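PDB 3SYJ: adhesion and penetration protein autotransporter from Haemophilus influenzae, which promotes bacterial adherence to and invasion of host cells and self-associates between bacteria, its passenger domain joining a probable serine protease to a long beta-helix. Local coordinates for residues Q345-L350 with N368-P373; T391-V396 with H413-G418. All blocks are in the same frame, centred on the assembly; numbering follows the deposited sequence.

Strand 369-373, the second partner of interaction 1, also pairs with 391-394, the first strand of interaction 2, so the two contacts, about 11 Å apart between centres, run in series along one face of a beta-helix whose coils are laid in parallel register. Both are partly buried, each with one buried, largely apolar face (Phe369, Leu350 and Val371; Trp394 and Val414) and one partly exposed face (Ser349 and Thr370; Thr393 and His413). They differ in their chemistry outside the backbone: waters and an amide-to-hydroxyl bond supplement 345-350 with 368-373, whereas aliphatic contacts and one water prolong 391-396 with 413-418 beyond its strands.

Interaction 1. Residues Q345-L350 with N368-P373; sequences QKQGSL and NFTVSP
Gly348 lends both backbone polar atoms to the neighbouring strand, its N donating to Asn368 O and its O accepting from Thr370 N at 2.8 Å. The run continues with Leu350 N to Thr370 O and Ser372 N to Leu350 O. To these Gln347 adds a side-chain bond. CG anti to the backbone N (chi1 -173°) and a bend at chi2 bring CD close to Asn368 CB and Thr370 OG1; the side chain crosses that of Thr370 at about a right angle, and NE2 donates to Thr370 OG1 at 3.0 Å. That hydroxyl lies 26° out of the amide plane, and the N-H points at it only loosely. The other end of the amide presses on Asn368, Gln347 OE1 lying 3.2 Å from Asn368 CB.

Three waters fill in round this end: one joins Lys346 O, Gln347 OE1 and Asn368 ND2, another bridges Gln347 NE2 and Phe369 O, and a third accepts from Asn368 N. Asn368 OD1 instead accepts from Thr391 N, on the next coil.

The pairing is that of a right-handed parallel beta-helix, the fold common in autotransporter passenger domains: 348-350 and 369-373 are equivalent strands of successive coils, 18° apart in direction.

On the buried side, Phe369 lays one face of its ring under Gly348, which has no side chain; Gly348 CA is offset toward the rim and 4.1 Å from the ring centroid, a CH-pi contact. Further along, Leu350 and Val371 lie side by side, pointing the same way, with Leu350 CD2 4.0 Å from Val371 CG1. Leu350 also reaches Tyr280 and Ile282 on neighbouring strand 279-285, while Val371 packs on Trp394 of strand 391-394, on the other side.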
loop_
_atom_site.group_PDB
_atom_site.type_symbol
_atom_site.label_atom_id
_atom_site.label_comp_id
_atom_site.label_asym_id
_atom_site.label_seq_id
_atom_site.Cartn_x
_atom_site.Cartn_y
_atom_site.Cartn_z
ATOM N N GLN A 345 -9.598 63.898 7.831
ATOM C CA GLN A 345 -9.511 62.851 8.824
ATOM C C GLN A 345 -10.761 61.986 8.938
ATOM O O GLN A 345 -10.757 61.006 9.570
ATOM C CB GLN A 345 -9.091 63.434 10.163
ATOM C CG GLN A 345 -7.652 63.922 10.165
ATOM C CD GLN A 345 -7.258 64.731 11.385
ATOM O OE1 GLN A 345 -6.239 64.470 11.988
ATOM N NE2 GLN A 345 -8.057 65.698 11.750
ATOM N N LYS A 346 -11.826 62.373 8.280
ATOM C CA LYS A 346 -13.010 61.549 8.255
ATOM C C LYS A 346 -13.628 61.002 6.989
ATOM O O LYS A 346 -13.296 59.945 6.586
ATOM C CB LYS A 346 -14.133 62.171 9.069
ATOM C CG LYS A 346 -13.916 62.103 10.546
ATOM C CD LYS A 346 -14.862 62.966 11.314
ATOM C CE LYS A 346 -14.719 62.913 12.820
ATOM N NZ LYS A 346 -13.622 62.109 13.422
ATOM N N GLN A 347 -14.500 61.740 6.354
ATOM C CA GLN A 347 -14.845 61.613 4.963
ATOM C C GLN A 347 -15.020 62.938 4.278
ATOM O O GLN A 347 -15.997 63.597 4.456
ATOM C CB GLN A 347 -16.078 60.755 4.754
ATOM C CG GLN A 347 -16.406 60.428 3.344
ATOM C CD GLN A 347 -15.573 59.307 2.766
ATOM O OE1 GLN A 347 -15.130 58.481 3.454
ATOM N NE2 GLN A 347 -15.421 59.289 1.511
ATOM N N GLY A 348 -14.071 63.281 3.435
ATOM C CA GLY A 348 -14.118 64.549 2.735
ATOM C C GLY A 348 -14.887 64.456 1.436
ATOM O O GLY A 348 -15.156 63.363 0.924
ATOM N N SER A 349 -15.246 65.615 0.899
ATOM C CA SER A 349 -16.020 65.687 -0.335
ATOM C C SER A 349 -15.412 66.718 -1.282
ATOM O O SER A 349 -14.937 67.774 -0.855
ATOM C CB SER A 349 -17.480 66.056 -0.038
ATOM O OG SER A 349 -18.185 64.964 0.537
ATOM N N LEU A 350 -15.417 66.402 -2.571
ATOM C CA LEU A 350 -14.968 67.347 -3.572
ATOM C C LEU A 350 -15.980 67.324 -4.699
ATOM O O LEU A 350 -16.211 66.284 -5.310
ATOM C CB LEU A 350 -13.572 66.976 -4.083
ATOM C CG LEU A 350 -13.087 67.834 -5.250
ATOM C CD1 LEU A 350 -12.992 69.327 -4.846
ATOM C CD2 LEU A 350 -11.769 67.307 -5.823
ATOM N N ASN A 368 -9.883 59.720 3.331
ATOM C CA ASN A 368 -10.935 59.286 2.420
ATOM C C ASN A 368 -11.683 60.460 1.813
ATOM O O ASN A 368 -11.961 61.441 2.495
ATOM C CB ASN A 368 -11.915 58.364 3.137
ATOM C CG ASN A 368 -11.226 57.189 3.778
ATOM O OD1 ASN A 368 -10.330 56.591 3.185
ATOM N ND2 ASN A 368 -11.629 56.856 5.003
ATOM N N PHE A 369 -11.996 60.357 0.525
ATOM C CA PHE A 369 -12.741 61.392 -0.179
ATOM C C PHE A 369 -13.797 60.809 -1.104
ATOM O O PHE A 369 -13.624 59.724 -1.663
ATOM C CB PHE A 369 -11.802 62.300 -0.980
ATOM C CG PHE A 369 -11.195 63.403 -0.168
ATOM C CD1 PHE A 369 -10.109 63.157 0.655
ATOM C CD2 PHE A 369 -11.718 64.683 -0.216
ATOM C CE1 PHE A 369 -9.553 64.177 1.413
ATOM C CE2 PHE A 369 -11.172 65.706 0.545
ATOM C CZ PHE A 369 -10.086 65.456 1.359
ATOM N N THR A 370 -14.889 61.550 -1.255
ATOM C CA THR A 370 -15.907 61.273 -2.256
ATOM C C THR A 370 -15.832 62.408 -3.258
ATOM O O THR A 370 -15.958 63.574 -2.888
ATOM C CB THR A 370 -17.321 61.223 -1.642
ATOM O OG1 THR A 370 -17.369 60.200 -0.633
ATOM C CG2 THR A 370 -18.368 60.928 -2.715
ATOM N N VAL A 371 -15.591 62.069 -4.518
ATOM C CA VAL A 371 -15.398 63.075 -5.546
ATOM C C VAL A 371 -16.482 62.894 -6.585
ATOM O O VAL A 371 -16.595 61.841 -7.213
ATOM C CB VAL A 371 -14.012 62.957 -6.185
ATOM C CG1 VAL A 371 -13.766 64.109 -7.126
ATOM C CG2 VAL A 371 -12.946 62.936 -5.099
ATOM N N SER A 372 -17.295 63.928 -6.754
ATOM C CA SER A 372 -18.533 63.782 -7.492
ATOM C C SER A 372 -18.823 64.971 -8.397
ATOM O O SER A 372 -18.594 66.119 -8.014
ATOM C CB SER A 372 -19.683 63.591 -6.496
ATOM O OG SER A 372 -20.931 63.913 -7.091
ATOM N N PRO A 373 -19.345 64.696 -9.599
ATOM C CA PRO A 373 -19.813 65.754 -10.499
ATOM C C PRO A 373 -21.212 66.179 -10.100
ATOM O O PRO A 373 -21.967 65.332 -9.637
ATOM C CB PRO A 373 -19.910 65.048 -11.858
ATOM C CG PRO A 373 -19.674 63.586 -11.597
ATOM C CD PRO A 373 -19.636 63.355 -10.127
HETATM O O HOH W 1 -9.973 60.157 6.239
HETATM O O HOH W 2 -14.534 57.454 5.950
HETATM O O HOH W 3 -14.136 57.143 -0.346
#

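Interaction 2. Residues T391-V396 with H413-G418; sequences TVTWKV and HVQAKG
Lys395 and Gln415 lie side by side and point the same way, just beyond the end of the regular pairing. Lys395 starts with CG anti to its carbonyl carbon (chi1 -64°) and then runs fully extended, its CG 3.6 Å from Gln415 O and 4.1 Å from Gln415 CB. The aliphatic part of the lysine thus flanks both the backbone and the beta carbon of the glutamine. Thr393 CG2 stands anti to its own N, and the side chain crosses that of Gln415 obliquely. The same methyl is 4.3 Å from CD2 of the His413 imidazole, a ring it approaches at a slant.

Trp394 is turned differently. Its bond to CB lies on the buried side of the sheet with that of Val414, but the indole leads away from 413-418. Val396 CB lies over one indole face, offset toward the rim, within the same segment; Leu363, Phe365, Val371 and Leu412 also touch Trp394 in the beta-helix interior.

Beneath these side chains the coils join in parallel register, Thr393 opposite His413 and Trp394 opposite Val414. His413 N donates to Val392 O, Trp394 N to His413 O at 2.8 Å, and Gln415 N to Trp394 O at 2.8 Å. Past Gln415 the pairing gives way to a loop, where Ala416 CB comes within 3.3 Å of Lys395 O. That carbonyl also accepts from a water that in turn accepts from Lys417 N at 2.8 Å.

Direct backbone bonding therefore yields to a water bridge as the strands leave the sheet, and, on the partly exposed outer side, the carbons of Thr393, Lys395 and Gln415 make much of the contact.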
loop_
_atom_site.group_PDB
_atom_site.type_symbol
_atom_site.label_atom_id
_atom_site.label_comp_id
_atom_site.label_asym_id
_atom_site.label_seq_id
_atom_site.Cartn_x
_atom_site.Cartn_y
_atom_site.Cartn_z
ATOM N N THR A 391 -8.952 55.926 0.836
ATOM C CA THR A 391 -9.760 55.540 -0.308
ATOM C C THR A 391 -10.426 56.770 -0.904
ATOM O O THR A 391 -11.039 57.573 -0.192
ATOM C CB THR A 391 -10.837 54.480 0.049
ATOM O OG1 THR A 391 -10.212 53.279 0.527
ATOM C CG2 THR A 391 -11.676 54.140 -1.173
ATOM N N VAL A 392 -10.286 56.926 -2.212
ATOM C CA VAL A 392 -10.907 58.036 -2.903
ATOM C C VAL A 392 -11.936 57.491 -3.872
ATOM O O VAL A 392 -11.590 56.863 -4.868
ATOM C CB VAL A 392 -9.876 58.918 -3.647
ATOM C CG1 VAL A 392 -10.589 59.961 -4.500
ATOM C CG2 VAL A 392 -8.953 59.603 -2.659
ATOM N N THR A 393 -13.209 57.710 -3.551
ATOM C CA THR A 393 -14.293 57.311 -4.430
ATOM C C THR A 393 -14.414 58.323 -5.567
ATOM O O THR A 393 -14.803 59.469 -5.349
ATOM C CB THR A 393 -15.599 57.199 -3.655
ATOM O OG1 THR A 393 -15.403 56.332 -2.531
ATOM C CG2 THR A 393 -16.696 56.626 -4.543
ATOM N N TRP A 394 -14.058 57.890 -6.773
ATOM C CA TRP A 394 -13.881 58.789 -7.908
ATOM C C TRP A 394 -15.033 58.636 -8.890
ATOM O O TRP A 394 -15.093 57.662 -9.632
ATOM C CB TRP A 394 -12.549 58.480 -8.604
ATOM C CG TRP A 394 -12.124 59.495 -9.631
ATOM C CD1 TRP A 394 -12.237 59.385 -10.986
ATOM C CD2 TRP A 394 -11.509 60.768 -9.383
ATOM N NE1 TRP A 394 -11.737 60.509 -11.595
ATOM C CE2 TRP A 394 -11.289 61.377 -10.633
ATOM C CE3 TRP A 394 -11.131 61.454 -8.225
ATOM C CZ2 TRP A 394 -10.710 62.637 -10.759
ATOM C CZ3 TRP A 394 -10.561 62.704 -8.351
ATOM C CH2 TRP A 394 -10.357 63.283 -9.610
ATOM N N LYS A 395 -15.953 59.596 -8.891
ATOM C CA LYS A 395 -17.167 59.466 -9.694
ATOM C C LYS A 395 -17.155 60.382 -10.914
ATOM O O LYS A 395 -18.194 60.661 -11.511
ATOM C CB LYS A 395 -18.400 59.735 -8.832
ATOM C CG LYS A 395 -18.579 58.707 -7.728
ATOM C CD LYS A 395 -19.730 59.049 -6.788
ATOM C CE LYS A 395 -19.868 57.982 -5.709
ATOM N NZ LYS A 395 -20.797 58.374 -4.610
ATOM N N VAL A 396 -15.965 60.838 -11.284
ATOM C CA VAL A 396 -15.813 61.807 -12.357
ATOM C C VAL A 396 -15.125 61.174 -13.553
ATOM O O VAL A 396 -14.074 60.549 -13.411
ATOM C CB VAL A 396 -15.005 63.011 -11.869
ATOM C CG1 VAL A 396 -14.670 63.925 -13.015
ATOM C CG2 VAL A 396 -15.805 63.759 -10.825
ATOM N N HIS A 413 -11.305 54.280 -6.093
ATOM C CA HIS A 413 -12.493 53.503 -6.413
ATOM C C HIS A 413 -13.257 54.205 -7.538
ATOM O O HIS A 413 -13.994 55.149 -7.296
ATOM C CB HIS A 413 -13.350 53.333 -5.149
ATOM C CG HIS A 413 -14.613 52.559 -5.358
ATOM N ND1 HIS A 413 -14.828 51.763 -6.462
ATOM C CD2 HIS A 413 -15.718 52.431 -4.585
ATOM C CE1 HIS A 413 -16.017 51.196 -6.371
ATOM N NE2 HIS A 413 -16.578 51.585 -5.240
ATOM N N VAL A 414 -13.055 53.750 -8.768
ATOM C CA VAL A 414 -13.685 54.381 -9.930
ATOM C C VAL A 414 -15.158 54.007 -10.041
ATOM O O VAL A 414 -15.511 52.826 -10.131
ATOM C CB VAL A 414 -12.967 53.992 -11.235
ATOM C CG1 VAL A 414 -13.673 54.597 -12.453
ATOM C CG2 VAL A 414 -11.527 54.435 -11.175
ATOM N N GLN A 415 -16.017 55.020 -10.046
ATOM C CA GLN A 415 -17.452 54.791 -9.994
ATOM C C GLN A 415 -18.225 55.875 -10.744
ATOM O O GLN A 415 -19.307 56.281 -10.317
ATOM C CB GLN A 415 -17.904 54.743 -8.530
ATOM C CG GLN A 415 -18.986 53.728 -8.230
ATOM C CD GLN A 415 -19.293 53.646 -6.744
ATOM O OE1 GLN A 415 -19.411 52.556 -6.178
ATOM N NE2 GLN A 415 -19.414 54.804 -6.101
ATOM N N ALA A 416 -17.674 56.349 -11.855
ATOM C CA ALA A 416 -18.363 57.351 -12.660
ATOM C C ALA A 416 -19.434 56.705 -13.548
ATOM O O ALA A 416 -19.581 55.481 -13.568
ATOM C CB ALA A 416 -17.360 58.125 -13.502
ATOM N N LYS A 417 -20.174 57.526 -14.289
ATOM C CA LYS A 417 -21.287 57.022 -15.089
ATOM C C LYS A 417 -21.026 57.064 -16.576
ATOM O O LYS A 417 -20.513 58.051 -17.105
ATOM C CB LYS A 417 -22.583 57.790 -14.790
ATOM C CG LYS A 417 -23.330 57.291 -13.553
ATOM C CD LYS A 417 -24.661 58.018 -13.346
ATOM C CE LYS A 417 -25.648 57.728 -14.470
ATOM N NZ LYS A 417 -27.014 58.271 -14.174
ATOM N N GLY A 418 -21.412 55.986 -17.248
ATOM C CA GLY A 418 -21.366 55.929 -18.692
ATOM C C GLY A 418 -20.051 55.432 -19.253
ATOM O O GLY A 418 -19.301 54.706 -18.597
HETATM O O HOH W 4 -19.943 60.256 -13.774
#